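ABC transporter substrate-binding protein (Streptococcus pneumoniae, PDB 4OHN) probably serves an ABC uptake transporter as its solute-binding protein, capturing an amino acid, here histidine, between its two lobes. Local coordinates at residues A[49-54]-A[224-229]; A[120-125]-A[144-149]; A[159-164]-A[174-179]. One frame throughout, in Å; residues are numbered along the deposited sequence.

Interaction 1 of 3, residues A[49-54]-A[224-229]; sequences TAVFEK and NEAFSS
V51 and A226 bring helix 43-53 against helix 217-232, the latter from the C-terminal part of the chain, and so join early and late sequence in one lobe of a family 3 solute-binding protein. The tight part is wholly apolar. A226 CB points toward the other helix and meets both branches of V51, 3.8 Å from CG1 and 4.0 Å from CG2. V51 CG1 lies anti to its own backbone N (chi1 160°), which leaves CG2 beside that N and facing F227; there it comes within 3.8 Å of CE1, approaching the ring obliquely. V51 also has CG1 over the centre of the F52 ring, and W82 and L230 touch its side chain from outside the two segments, so this residue is packed from several directions.

Toward solvent the contact thins out. K54, bent at chi2, lays its CG 4.2 Å from A226 CB and then runs past S229. This outer part is less certain, because a second K54 conformer is deposited. In the conformer described, NZ forms a salt bridge with D233 OD2, while its nearest approach to S229 is to CB, at 3.6 Å.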
ATOM      1  N   THR A  49      -2.527 -10.700  11.229  1.00  8.40           N
ATOM      2  CA  THR A  49      -3.165 -11.756  12.026  1.00  9.08           C
ATOM      3  C   THR A  49      -2.096 -12.538  12.796  1.00 10.63           C
ATOM      4  O   THR A  49      -2.224 -12.781  14.006  1.00 11.10           O
ATOM      5  CB  THR A  49      -4.016 -12.697  11.145  1.00  9.78           C
ATOM      6  OG1 THR A  49      -5.054 -11.939  10.528  1.00 11.60           O
ATOM      7  CG2 THR A  49      -4.635 -13.806  11.934  1.00 11.97           C
ATOM      8  N   ALA A  50      -1.028 -12.922  12.107  1.00  9.81           N
ATOM      9  CA  ALA A  50       0.052 -13.687  12.726  1.00  9.90           C
ATOM     10  C   ALA A  50       0.803 -12.871  13.780  1.00  9.88           C
ATOM     11  O   ALA A  50       1.198 -13.398  14.816  1.00 11.84           O
ATOM     12  CB  ALA A  50       1.017 -14.186  11.662  1.00 10.63           C
ATOM     13  N   VAL A  51       0.997 -11.583  13.531  1.00  9.62           N
ATOM     14  CA  VAL A  51       1.628 -10.714  14.530  1.00  9.31           C
ATOM     15  C   VAL A  51       0.800 -10.661  15.806  1.00 10.12           C
ATOM     16  O   VAL A  51       1.308 -10.872  16.908  1.00 11.28           O
ATOM     17  CB  VAL A  51       1.839  -9.285  13.963  1.00  9.71           C
ATOM     18  CG1 VAL A  51       2.020  -8.240  15.081  1.00 10.03           C
ATOM     19  CG2 VAL A  51       3.023  -9.282  12.985  1.00 10.06           C
ATOM     20  N   PHE A  52      -0.492 -10.380  15.663  1.00  9.60           N
ATOM     21  CA  PHE A  52      -1.311 -10.189  16.849  1.00 10.82           C
ATOM     22  C   PHE A  52      -1.656 -11.501  17.545  1.00 11.84           C
ATOM     23  O   PHE A  52      -1.880 -11.509  18.753  1.00 12.86           O
ATOM     24  CB  PHE A  52      -2.474  -9.249  16.535  1.00 10.57           C
ATOM     25  CG  PHE A  52      -1.996  -7.836  16.404  1.00  8.91           C
ATOM     26  CD1 PHE A  52      -1.499  -7.167  17.524  1.00 10.90           C
ATOM     27  CD2 PHE A  52      -1.944  -7.214  15.180  1.00  9.37           C
ATOM     28  CE1 PHE A  52      -0.993  -5.872  17.410  1.00 10.63           C
ATOM     29  CE2 PHE A  52      -1.427  -5.951  15.058  1.00 10.07           C
ATOM     30  CZ  PHE A  52      -0.942  -5.275  16.158  1.00 10.31           C
ATOM     31  N   GLU A  53      -1.598 -12.613  16.819  1.00 11.22           N
ATOM     32  CA  GLU A  53      -1.703 -13.944  17.412  1.00 14.02           C
ATOM     33  C   GLU A  53      -0.645 -14.165  18.490  1.00 11.88           C
ATOM     34  O   GLU A  53      -0.899 -14.870  19.468  1.00 16.41           O
ATOM     35  CB  GLU A  53      -1.546 -15.013  16.316  1.00 14.22           C
ATOM     36  CG  GLU A  53      -1.827 -16.446  16.726  1.00 18.64           C
ATOM     37  CD  GLU A  53      -0.666 -17.185  17.418  1.00 36.34           C
ATOM     38  OE1 GLU A  53       0.533 -16.811  17.327  1.00 17.84           O
ATOM     39  OE2 GLU A  53      -0.973 -18.209  18.057  1.00 21.27           O
ATOM     40  N   LYS A  54       0.542 -13.593  18.309  0.59 12.62           N
ATOM     41  CA  LYS A  54       1.619 -13.762  19.289  0.59 12.25           C
ATOM     42  C   LYS A  54       1.219 -13.198  20.658  0.59 12.59           C
ATOM     43  O   LYS A  54       1.814 -13.575  21.667  0.59 13.14           O
ATOM     44  CB  LYS A  54       2.924 -13.075  18.838  0.59 14.82           C
ATOM     45  CG  LYS A  54       3.594 -13.594  17.552  0.59 12.31           C
ATOM     46  CD  LYS A  54       4.221 -14.975  17.694  0.59 12.68           C
ATOM     47  CE  LYS A  54       4.886 -15.424  16.395  0.59 13.35           C
ATOM     48  NZ  LYS A  54       5.613 -16.712  16.535  0.59 17.87           N
ATOM     49  N   ASN A 224       7.335  -4.993  15.881  1.00  8.84           N
ATOM     50  CA  ASN A 224       8.700  -5.337  15.460  1.00  9.13           C
ATOM     51  C   ASN A 224       9.187  -6.643  16.080  1.00 10.11           C
ATOM     52  O   ASN A 224       9.831  -7.464  15.399  1.00 10.54           O
ATOM     53  CB  ASN A 224       9.650  -4.203  15.810  1.00  9.61           C
ATOM     54  CG  ASN A 224       9.439  -2.959  14.968  1.00 10.59           C
ATOM     55  OD1 ASN A 224       8.909  -3.026  13.846  1.00 10.85           O
ATOM     56  ND2 ASN A 224       9.846  -1.806  15.488  1.00 11.28           N
ATOM     57  N   GLU A 225       8.921  -6.851  17.360  1.00  9.16           N
ATOM     58  CA  GLU A 225       9.329  -8.097  18.015  1.00 10.16           C
ATOM     59  C   GLU A 225       8.643  -9.286  17.381  1.00 10.58           C
ATOM     60  O   GLU A 225       9.266 -10.351  17.215  1.00 11.76           O
ATOM     61  CB  GLU A 225       9.002  -8.045  19.500  1.00  9.38           C
ATOM     62  CG  GLU A 225       9.861  -7.057  20.276  1.00  9.68           C
ATOM     63  CD  GLU A 225       9.372  -6.772  21.655  1.00 11.53           C
ATOM     64  OE1 GLU A 225       8.415  -7.407  22.145  1.00 13.81           O
ATOM     65  OE2 GLU A 225       9.983  -5.878  22.296  1.00 14.21           O
ATOM     66  N   ALA A 226       7.365  -9.150  17.034  1.00 10.85           N
ATOM     67  CA  ALA A 226       6.663 -10.235  16.372  1.00  9.54           C
ATOM     68  C   ALA A 226       7.262 -10.506  14.990  1.00  9.41           C
ATOM     69  O   ALA A 226       7.382 -11.678  14.587  1.00  9.96           O
ATOM     70  CB  ALA A 226       5.202  -9.915  16.254  1.00  9.42           C
ATOM     71  N   PHE A 227       7.629  -9.464  14.247  1.00  8.97           N
ATOM     72  CA  PHE A 227       8.313  -9.713  12.976  1.00  9.16           C
ATOM     73  C   PHE A 227       9.543 -10.617  13.210  1.00 11.09           C
ATOM     74  O   PHE A 227       9.787 -11.549  12.437  1.00 10.91           O
ATOM     75  CB  PHE A 227       8.763  -8.419  12.270  1.00  9.19           C
ATOM     76  CG  PHE A 227       7.658  -7.574  11.671  1.00  9.35           C
ATOM     77  CD1 PHE A 227       6.375  -8.047  11.462  1.00 10.04           C
ATOM     78  CD2 PHE A 227       7.939  -6.275  11.296  1.00 11.55           C
ATOM     79  CE1 PHE A 227       5.409  -7.242  10.876  1.00 10.94           C
ATOM     80  CE2 PHE A 227       6.973  -5.471  10.709  1.00 12.26           C
ATOM     81  CZ  PHE A 227       5.694  -5.968  10.504  1.00 10.83           C
ATOM     82  N   SER A 228      10.331 -10.357  14.255  1.00 10.00           N
ATOM     83  CA  SER A 228      11.525 -11.178  14.496  1.00 10.59           C
ATOM     84  C   SER A 228      11.196 -12.660  14.641  1.00 12.22           C
ATOM     85  O   SER A 228      11.925 -13.514  14.119  1.00 13.21           O
ATOM     86  CB  SER A 228      12.276 -10.697  15.735  1.00 13.21           C
ATOM     87  OG  SER A 228      12.752  -9.379  15.549  1.00 13.73           O
ATOM     88  N   SER A 229      10.097 -12.982  15.311  1.00 10.23           N
ATOM     89  CA  SER A 229       9.670 -14.373  15.453  1.00 12.84           C
ATOM     90  C   SER A 229       9.224 -14.921  14.111  1.00 10.69           C
ATOM     91  O   SER A 229       9.579 -16.033  13.763  1.00 11.38           O
ATOM     92  CB  SER A 229       8.484 -14.500  16.452  1.00 13.52           C
ATOM     93  OG  SER A 229       8.897 -14.614  17.796  1.00 23.40           O
TER

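Interaction 2 of 3, residues A[120-125]-A[144-149]; sequences KDMTGK and EILKNI
The flat group that G124 and T123 share is the carbonyl of I149. G124 N-H reaches its oxygen at 2.9 Å, nearly straight at 169° and with N tilted 17° from the carbonyl plane. Close by, T123 CA also approaches I149 O, 3.4 Å away, in a CA-H...O contact. One hydrogen bond, with a weaker CA-H...O contact beside it, thus holds this oxygen. A second carbonyl, K120 O, takes T123 OG1 at 2.7 Å together with the backbone N-H of T123, and this ties the T123 hydroxyl back to the preceding 3-10 turn.

M122 to K125 form a type II beta turn, with G124 at its third position; the positive phi required there suits a glycine. The turn lies in the loop leading to strand 127-130, and residues 144-149 belong to the loop between helix 134-141 and strand 155-158, so the contact joins two connections at one end of a lobe of this periplasmic-binding-protein fold. K125 carries the pairing onward through backbone hydrogen bonds with A151.

Side chains fill in around the bond. T123 and I149 cross at about a right angle, OG1 standing 3.7 Å from CD1. I149 CG1 sits between its backbone N and carbonyl carbon (chi1 64°), and the chain beyond it carries CD1 to 3.9 Å from K120 CA. On the buried side M122 CB meets L146 CD2 at 4.0 Å, and L108 of strand 102-111 touches both side chains.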
ATOM      1  N   LYS A 120       9.131   9.655 -20.822  1.00 11.71           N
ATOM      2  CA  LYS A 120       9.125  10.759 -21.772  1.00 13.96           C
ATOM      3  C   LYS A 120       8.059  10.631 -22.845  1.00 12.55           C
ATOM      4  O   LYS A 120       7.634  11.638 -23.411  1.00 16.55           O
ATOM      5  CB  LYS A 120      10.503  11.046 -22.350  1.00 25.00           C
ATOM      6  CG  LYS A 120      11.099  10.056 -23.272  1.00 34.47           C
ATOM      7  CD  LYS A 120      12.510  10.554 -23.582  1.00 64.72           C
ATOM      8  CE  LYS A 120      13.138   9.891 -24.787  1.00114.31           C
ATOM      9  NZ  LYS A 120      14.624  10.052 -24.760  1.00 85.35           N
ATOM     10  N   ASP A 121       7.574   9.427 -23.112  1.00 10.46           N
ATOM     11  CA  ASP A 121       6.522   9.270 -24.092  1.00 10.28           C
ATOM     12  C   ASP A 121       5.127   9.522 -23.501  1.00 12.37           C
ATOM     13  O   ASP A 121       4.120   9.366 -24.198  1.00 12.00           O
ATOM     14  CB  ASP A 121       6.667   7.935 -24.823  1.00 11.03           C
ATOM     15  CG  ASP A 121       7.835   7.936 -25.796  1.00 11.10           C
ATOM     16  OD1 ASP A 121       8.320   9.019 -26.171  1.00 13.84           O
ATOM     17  OD2 ASP A 121       8.292   6.837 -26.187  1.00 10.20           O
ATOM     18  N   MET A 122       5.082   9.965 -22.243  1.00 12.32           N
ATOM     19  CA  MET A 122       3.853  10.518 -21.656  1.00 11.12           C
ATOM     20  C   MET A 122       3.689  12.001 -21.927  1.00 12.52           C
ATOM     21  O   MET A 122       2.758  12.630 -21.400  1.00 12.55           O
ATOM     22  CB  MET A 122       3.833  10.261 -20.150  1.00 11.69           C
ATOM     23  CG  MET A 122       3.538   8.822 -19.782  1.00 12.09           C
ATOM     24  SD  MET A 122       1.831   8.301 -20.155  1.00 11.54           S
ATOM     25  CE  MET A 122       0.909   9.303 -18.987  1.00 13.17           C
ATOM     26  N   THR A 123       4.583  12.580 -22.708  1.00 13.77           N
ATOM     27  CA  THR A 123       4.526  14.001 -23.001  1.00 15.47           C
ATOM     28  C   THR A 123       3.171  14.316 -23.635  1.00 14.51           C
ATOM     29  O   THR A 123       2.768  13.708 -24.627  1.00 15.39           O
ATOM     30  CB  THR A 123       5.725  14.458 -23.865  1.00 18.18           C
ATOM     31  OG1 THR A 123       6.937  14.231 -23.124  1.00 23.05           O
ATOM     32  CG2 THR A 123       5.602  15.953 -24.187  1.00 18.86           C
ATOM     33  N   GLY A 124       2.432  15.237 -23.007  1.00 15.41           N
ATOM     34  CA  GLY A 124       1.131  15.629 -23.521  1.00 15.32           C
ATOM     35  C   GLY A 124       0.024  14.602 -23.313  1.00 16.33           C
ATOM     36  O   GLY A 124      -1.105  14.794 -23.760  1.00 17.00           O
ATOM     37  N   LYS A 125       0.337  13.499 -22.632  1.00 12.82           N
ATOM     38  CA  LYS A 125      -0.622  12.413 -22.395  1.00 10.77           C
ATOM     39  C   LYS A 125      -1.240  12.549 -20.994  1.00  9.12           C
ATOM     40  O   LYS A 125      -0.712  13.252 -20.138  1.00 11.58           O
ATOM     41  CB  LYS A 125       0.070  11.052 -22.534  1.00 11.25           C
ATOM     42  CG  LYS A 125       0.669  10.780 -23.917  1.00 13.33           C
ATOM     43  CD  LYS A 125      -0.419  10.627 -24.960  1.00 18.75           C
ATOM     44  CE  LYS A 125       0.153  10.229 -26.308  1.00 25.39           C
ATOM     45  NZ  LYS A 125      -0.899  10.348 -27.355  1.00 40.57           N
ATOM     46  N   GLU A 144      10.025  16.888 -12.222  1.00 21.82           N
ATOM     47  CA  GLU A 144      10.784  16.610 -13.433  1.00 21.04           C
ATOM     48  C   GLU A 144      10.499  15.232 -14.025  1.00 27.18           C
ATOM     49  O   GLU A 144      10.726  15.013 -15.214  1.00 27.36           O
ATOM     50  CB  GLU A 144      12.289  16.749 -13.162  1.00 27.47           C
ATOM     51  CG  GLU A 144      12.914  15.644 -12.291  1.00 60.22           C
ATOM     52  CD  GLU A 144      12.679  15.811 -10.786  1.00 80.01           C
ATOM     53  OE1 GLU A 144      12.003  16.773 -10.349  1.00 34.74           O
ATOM     54  OE2 GLU A 144      13.193  14.962 -10.027  1.00 64.10           O
ATOM     55  N   ILE A 145      10.066  14.293 -13.190  1.00 18.37           N
ATOM     56  CA  ILE A 145       9.814  12.939 -13.651  1.00 21.77           C
ATOM     57  C   ILE A 145       8.599  12.794 -14.566  1.00 22.96           C
ATOM     58  O   ILE A 145       8.694  12.268 -15.654  1.00 23.34           O
ATOM     59  CB  ILE A 145       9.627  12.028 -12.421  1.00 26.22           C
ATOM     60  CG1 ILE A 145      10.885  11.974 -11.542  1.00 31.24           C
ATOM     61  CG2 ILE A 145       9.235  10.619 -12.829  1.00 34.49           C
ATOM     62  CD1 ILE A 145      12.113  11.396 -12.208  1.00 34.37           C
ATOM     63  N   LEU A 146       7.452  13.296 -14.124  1.00 16.72           N
ATOM     64  CA  LEU A 146       6.238  13.261 -14.924  1.00 15.78           C
ATOM     65  C   LEU A 146       5.467  14.565 -14.916  1.00 13.60           C
ATOM     66  O   LEU A 146       4.875  14.906 -15.909  1.00 14.50           O
ATOM     67  CB  LEU A 146       5.295  12.150 -14.461  1.00 15.93           C
ATOM     68  CG  LEU A 146       5.633  10.760 -14.958  1.00 17.54           C
ATOM     69  CD1 LEU A 146       4.920   9.728 -14.112  1.00 16.69           C
ATOM     70  CD2 LEU A 146       5.274  10.608 -16.419  1.00 18.69           C
ATOM     71  N   LYS A 147       5.277  15.261 -13.863  0.63 14.01           N
ATOM     72  CA  LYS A 147       4.362  16.363 -13.791  0.63 14.56           C
ATOM     73  C   LYS A 147       4.647  17.419 -14.829  0.63 17.38           C
ATOM     74  O   LYS A 147       3.740  17.931 -15.424  0.63 16.16           O
ATOM     75  CB  LYS A 147       4.409  16.980 -12.395  0.63 13.66           C
ATOM     76  CG  LYS A 147       3.428  18.122 -12.193  0.63 19.97           C
ATOM     77  CD  LYS A 147       3.390  18.643 -10.769  0.63 19.80           C
ATOM     78  CE  LYS A 147       2.426  19.812 -10.671  0.63 16.92           C
ATOM     79  NZ  LYS A 147       2.411  20.438  -9.328  0.63 24.92           N
ATOM     80  N   ASN A 148       5.785  17.727 -15.070  1.00 14.52           N
ATOM     81  CA  ASN A 148       6.191  18.772 -16.003  1.00 15.10           C
ATOM     82  C   ASN A 148       5.836  18.456 -17.442  1.00 18.52           C
ATOM     83  O   ASN A 148       5.628  19.353 -18.229  1.00 23.75           O
ATOM     84  CB  ASN A 148       7.663  19.161 -15.860  1.00 17.82           C
ATOM     85  CG  ASN A 148       7.919  19.974 -14.623  1.00 23.96           C
ATOM     86  OD1 ASN A 148       7.003  20.433 -13.991  1.00 24.18           O
ATOM     87  ND2 ASN A 148       9.165  20.124 -14.269  1.00 27.84           N
ATOM     88  N   ILE A 149       5.792  17.181 -17.789  1.00 15.91           N
ATOM     89  CA  ILE A 149       5.512  16.794 -19.164  1.00 20.86           C
ATOM     90  C   ILE A 149       4.134  16.240 -19.510  1.00 14.04           C
ATOM     91  O   ILE A 149       3.739  16.283 -20.640  1.00 16.66           O
ATOM     92  CB  ILE A 149       6.583  15.835 -19.673  1.00 20.55           C
ATOM     93  CG1 ILE A 149       6.573  14.518 -18.888  1.00 15.62           C
ATOM     94  CG2 ILE A 149       7.941  16.521 -19.583  1.00 23.56           C
ATOM     95  CD1 ILE A 149       7.412  13.435 -19.526  1.00 32.71           C
TER

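Interaction 3 of 3, residues A[159-164]-A[174-179]; sequences QTFNEA and DGLLID. With HIS (histidine), chain B.
From helix 161-169, F161 sets CB toward strand 175-179, and I178 meets it first. F161 CB is 3.9 Å from I178 CD1. CG lies anti to the carbonyl carbon, beside the backbone N (chi1 -78°), and both CG and CD1 come closer to the same methyl. One face of the ring then rests on I178 CG1, which lies 3.6 Å from the ring centroid and only 12° off the normal, a CH-pi contact. The two side chains run alongside in opposite senses. At the ring edge CE1 meets the carbonyl oxygen L177 O at 3.3 Å, with L176 CD1 near the ring plane next to CD1. Farther out, CE2 and CZ reach D179 OD1, at 3.5 Å from CE2; ring and carboxylate planes stand 77° apart.

The helix and strand are the later part of a beta-alpha-beta crossover: strands 155-158 and 175-179 both run parallel to strand 127-130, which lies between them, and helix 161-169 makes the connection. T160 caps that helix, its OG1 accepting from E163 N. One turn beyond F161, A164 CB packs 3.6 Å from L176 CD1.

At the end of the strand lies the ligand pocket. D179 OD2 takes the amino nitrogen of the bound histidine, HIS N, at 2.7 Å, and N104 and Q106 add weak hydrogen bonds to the same oxygen. D179 OD1 lies 3.3 Å from HIS CB. The histidine is hydrogen-bonded also by Q130, R91 and S134, among others, and its own CB lies at the edge of the F161 ring.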
ATOM      1  N   GLN A 159     -10.180   7.630  -6.004  0.65  7.76           N
ATOM      2  CA  GLN A 159     -10.152   7.097  -4.646  0.65  8.08           C
ATOM      3  C   GLN A 159      -9.429   5.753  -4.587  0.65  8.11           C
ATOM      4  O   GLN A 159      -8.666   5.494  -3.647  0.65  7.98           O
ATOM      5  CB  GLN A 159     -11.554   6.942  -4.073  0.65  8.83           C
ATOM      6  CG  GLN A 159     -11.553   6.766  -2.560  0.65  9.83           C
ATOM      7  CD  GLN A 159     -12.875   6.300  -1.973  0.65 12.27           C
ATOM      8  OE1 GLN A 159     -13.189   6.602  -0.824  0.65 19.60           O
ATOM      9  NE2 GLN A 159     -13.661   5.571  -2.756  0.65 10.31           N
ATOM     10  N   THR A 160      -9.670   4.914  -5.586  1.00  7.60           N
ATOM     11  CA  THR A 160      -9.121   3.547  -5.649  1.00  8.47           C
ATOM     12  C   THR A 160      -8.402   3.317  -6.966  1.00  8.47           C
ATOM     13  O   THR A 160      -8.746   3.885  -8.016  1.00  8.54           O
ATOM     14  CB  THR A 160     -10.214   2.456  -5.549  1.00 10.10           C
ATOM     15  OG1 THR A 160     -11.023   2.429  -6.738  1.00 10.22           O
ATOM     16  CG2 THR A 160     -11.058   2.673  -4.307  1.00 10.15           C
ATOM     17  N   PHE A 161      -7.411   2.433  -6.941  1.00  8.40           N
ATOM     18  CA  PHE A 161      -6.749   2.032  -8.169  1.00  7.82           C
ATOM     19  C   PHE A 161      -7.675   1.257  -9.109  1.00  7.50           C
ATOM     20  O   PHE A 161      -7.480   1.308 -10.338  1.00  9.10           O
ATOM     21  CB  PHE A 161      -5.481   1.245  -7.840  1.00  7.94           C
ATOM     22  CG  PHE A 161      -4.327   2.114  -7.425  1.00  8.42           C
ATOM     23  CD1 PHE A 161      -3.828   3.085  -8.277  1.00  7.30           C
ATOM     24  CD2 PHE A 161      -3.727   1.949  -6.196  1.00  8.50           C
ATOM     25  CE1 PHE A 161      -2.749   3.854  -7.911  1.00  8.62           C
ATOM     26  CE2 PHE A 161      -2.655   2.722  -5.827  1.00  8.48           C
ATOM     27  CZ  PHE A 161      -2.171   3.678  -6.673  1.00  8.02           C
ATOM     28  N   ASN A 162      -8.661   0.546  -8.580  0.72  6.83           N
ATOM     29  CA  ASN A 162      -9.531  -0.238  -9.450  0.72  7.77           C
ATOM     30  C   ASN A 162     -10.265   0.652 -10.431  0.72  8.41           C
ATOM     31  O   ASN A 162     -10.379   0.339 -11.619  0.72  8.96           O
ATOM     32  CB  ASN A 162     -10.506  -1.055  -8.636  0.72  7.91           C
ATOM     33  CG  ASN A 162      -9.814  -1.986  -7.709  0.72 10.36           C
ATOM     34  OD1 ASN A 162      -9.030  -1.546  -6.879  0.72  9.84           O
ATOM     35  ND2 ASN A 162     -10.060  -3.267  -7.855  0.72  8.64           N
ATOM     36  N   GLU A 163     -10.772   1.774  -9.950  1.00  7.66           N
ATOM     37  CA  GLU A 163     -11.433   2.716 -10.837  1.00  7.33           C
ATOM     38  C   GLU A 163     -10.458   3.300 -11.831  1.00  7.37           C
ATOM     39  O   GLU A 163     -10.775   3.448 -13.007  1.00  8.43           O
ATOM     40  CB  GLU A 163     -12.101   3.838 -10.039  1.00  8.89           C
ATOM     41  CG  GLU A 163     -12.906   4.750 -10.929  1.00  8.69           C
ATOM     42  CD  GLU A 163     -13.342   6.039 -10.276  1.00 11.01           C
ATOM     43  OE1 GLU A 163     -13.081   6.257  -9.069  1.00 11.82           O
ATOM     44  OE2 GLU A 163     -13.990   6.848 -10.981  1.00 10.77           O
ATOM     45  N   ALA A 164      -9.272   3.678 -11.358  1.00  7.53           N
ATOM     46  CA  ALA A 164      -8.257   4.230 -12.243  1.00  7.49           C
ATOM     47  C   ALA A 164      -7.927   3.245 -13.375  1.00  7.31           C
ATOM     48  O   ALA A 164      -7.728   3.632 -14.531  1.00  7.67           O
ATOM     49  CB  ALA A 164      -7.006   4.567 -11.466  1.00  6.79           C
ATOM     50  N   ASP A 174      -4.072   7.760 -20.170  1.00  8.10           N
ATOM     51  CA  ASP A 174      -3.065   7.069 -20.977  1.00  8.54           C
ATOM     52  C   ASP A 174      -2.057   6.281 -20.149  1.00  7.55           C
ATOM     53  O   ASP A 174      -1.461   5.325 -20.642  1.00  9.15           O
ATOM     54  CB  ASP A 174      -2.318   8.094 -21.836  1.00 10.01           C
ATOM     55  CG  ASP A 174      -3.242   8.812 -22.790  1.00 11.10           C
ATOM     56  OD1 ASP A 174      -3.878   8.089 -23.589  1.00 12.78           O
ATOM     57  OD2 ASP A 174      -3.334  10.057 -22.742  1.00 13.49           O
ATOM     58  N   GLY A 175      -1.845   6.722 -18.910  1.00  8.32           N
ATOM     59  CA  GLY A 175      -0.924   6.050 -18.008  1.00  8.65           C
ATOM     60  C   GLY A 175      -1.433   6.200 -16.593  1.00  7.73           C
ATOM     61  O   GLY A 175      -2.082   7.170 -16.259  1.00  8.51           O
ATOM     62  N   LEU A 176      -1.082   5.240 -15.767  1.00  8.16           N
ATOM     63  CA  LEU A 176      -1.462   5.213 -14.360  1.00  7.79           C
ATOM     64  C   LEU A 176      -0.219   5.003 -13.501  1.00  7.43           C
ATOM     65  O   LEU A 176       0.522   4.041 -13.704  1.00  7.97           O
ATOM     66  CB  LEU A 176      -2.483   4.088 -14.115  1.00  8.11           C
ATOM     67  CG  LEU A 176      -2.899   3.853 -12.659  1.00  7.85           C
ATOM     68  CD1 LEU A 176      -3.497   5.093 -12.010  1.00  9.40           C
ATOM     69  CD2 LEU A 176      -3.892   2.669 -12.626  1.00  8.62           C
ATOM     70  N   LEU A 177      -0.009   5.923 -12.564  1.00  7.65           N
ATOM     71  CA  LEU A 177       1.065   5.793 -11.579  1.00  8.15           C
ATOM     72  C   LEU A 177       0.555   4.959 -10.412  1.00  8.41           C
ATOM     73  O   LEU A 177      -0.424   5.342  -9.769  1.00  9.70           O
ATOM     74  CB  LEU A 177       1.497   7.185 -11.120  1.00  8.72           C
ATOM     75  CG  LEU A 177       2.710   7.280 -10.186  1.00 12.50           C
ATOM     76  CD1 LEU A 177       3.959   6.722 -10.864  1.00 15.93           C
ATOM     77  CD2 LEU A 177       2.929   8.722  -9.757  1.00 15.87           C
ATOM     78  N   ILE A 178       1.192   3.841 -10.136  1.00  8.17           N
ATOM     79  CA  ILE A 178       0.644   2.829  -9.237  1.00  8.40           C
ATOM     80  C   ILE A 178       1.747   1.966  -8.628  1.00  8.32           C
ATOM     81  O   ILE A 178       2.819   1.796  -9.204  1.00  9.15           O
ATOM     82  CB  ILE A 178      -0.399   1.970 -10.007  1.00  7.67           C
ATOM     83  CG1 ILE A 178      -1.073   0.924  -9.109  1.00  9.56           C
ATOM     84  CG2 ILE A 178       0.226   1.325 -11.225  1.00  8.74           C
ATOM     85  CD1 ILE A 178      -2.276   0.253  -9.773  1.00 10.99           C
ATOM     86  N   ASP A 179       1.501   1.412  -7.451  1.00  8.20           N
ATOM     87  CA  ASP A 179       2.422   0.482  -6.829  1.00  7.43           C
ATOM     88  C   ASP A 179       2.650  -0.756  -7.682  1.00  7.82           C
ATOM     89  O   ASP A 179       1.704  -1.375  -8.157  1.00  8.29           O
ATOM     90  CB  ASP A 179       1.875   0.051  -5.457  1.00  8.36           C
ATOM     91  CG  ASP A 179       1.575   1.218  -4.577  1.00  9.45           C
ATOM     92  OD1 ASP A 179       0.637   1.960  -4.885  1.00  9.86           O
ATOM     93  OD2 ASP A 179       2.287   1.383  -3.572  1.00 10.84           O
TER
HETATM   94  N   HIS B 301       1.554   2.420  -1.197  1.00  8.28           N
HETATM   95  CA  HIS B 301       0.621   3.544  -1.458  1.00  7.98           C
HETATM   96  C   HIS B 301       0.391   4.354  -0.201  1.00  8.26           C
HETATM   97  O   HIS B 301       0.928   3.989   0.869  1.00  8.50           O
HETATM   98  CB  HIS B 301      -0.693   3.079  -2.129  1.00  7.45           C
HETATM   99  CG  HIS B 301      -1.716   2.423  -1.249  1.00  7.25           C
HETATM  100  ND1 HIS B 301      -3.071   2.625  -1.459  1.00  6.84           N
HETATM  101  CD2 HIS B 301      -1.629   1.512  -0.248  1.00  7.55           C
HETATM  102  CE1 HIS B 301      -3.761   1.894  -0.606  1.00  6.96           C
HETATM  103  NE2 HIS B 301      -2.911   1.203   0.137  1.00  7.10           N
HETATM  104  OXT HIS B 301      -0.325   5.373  -0.304  1.00  8.77           O

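How the interactions relate
From the N terminus, helix 43-53 supplies the first half of interaction 1, whose partner comes some 170 residues later on helix 217-232. Both other contacts fall within that long excursion. Interaction 2 opens at 120-125 and closes at 144-149, enclosing strand 127-130 and helix 134-141; interaction 3 follows in series, closing the short loop that holds the rest of helix 161-169. These two touch: K125 CB lies 3.6 Å from D174 OD2. Together they fasten the loops before strands 127-130 and 155-158, and helix 161-169, to one lobe, as far as the histidine pocket at D179. Interaction 1 lies in the other lobe, on the opposite side of the chain's centre, where it joins two helices.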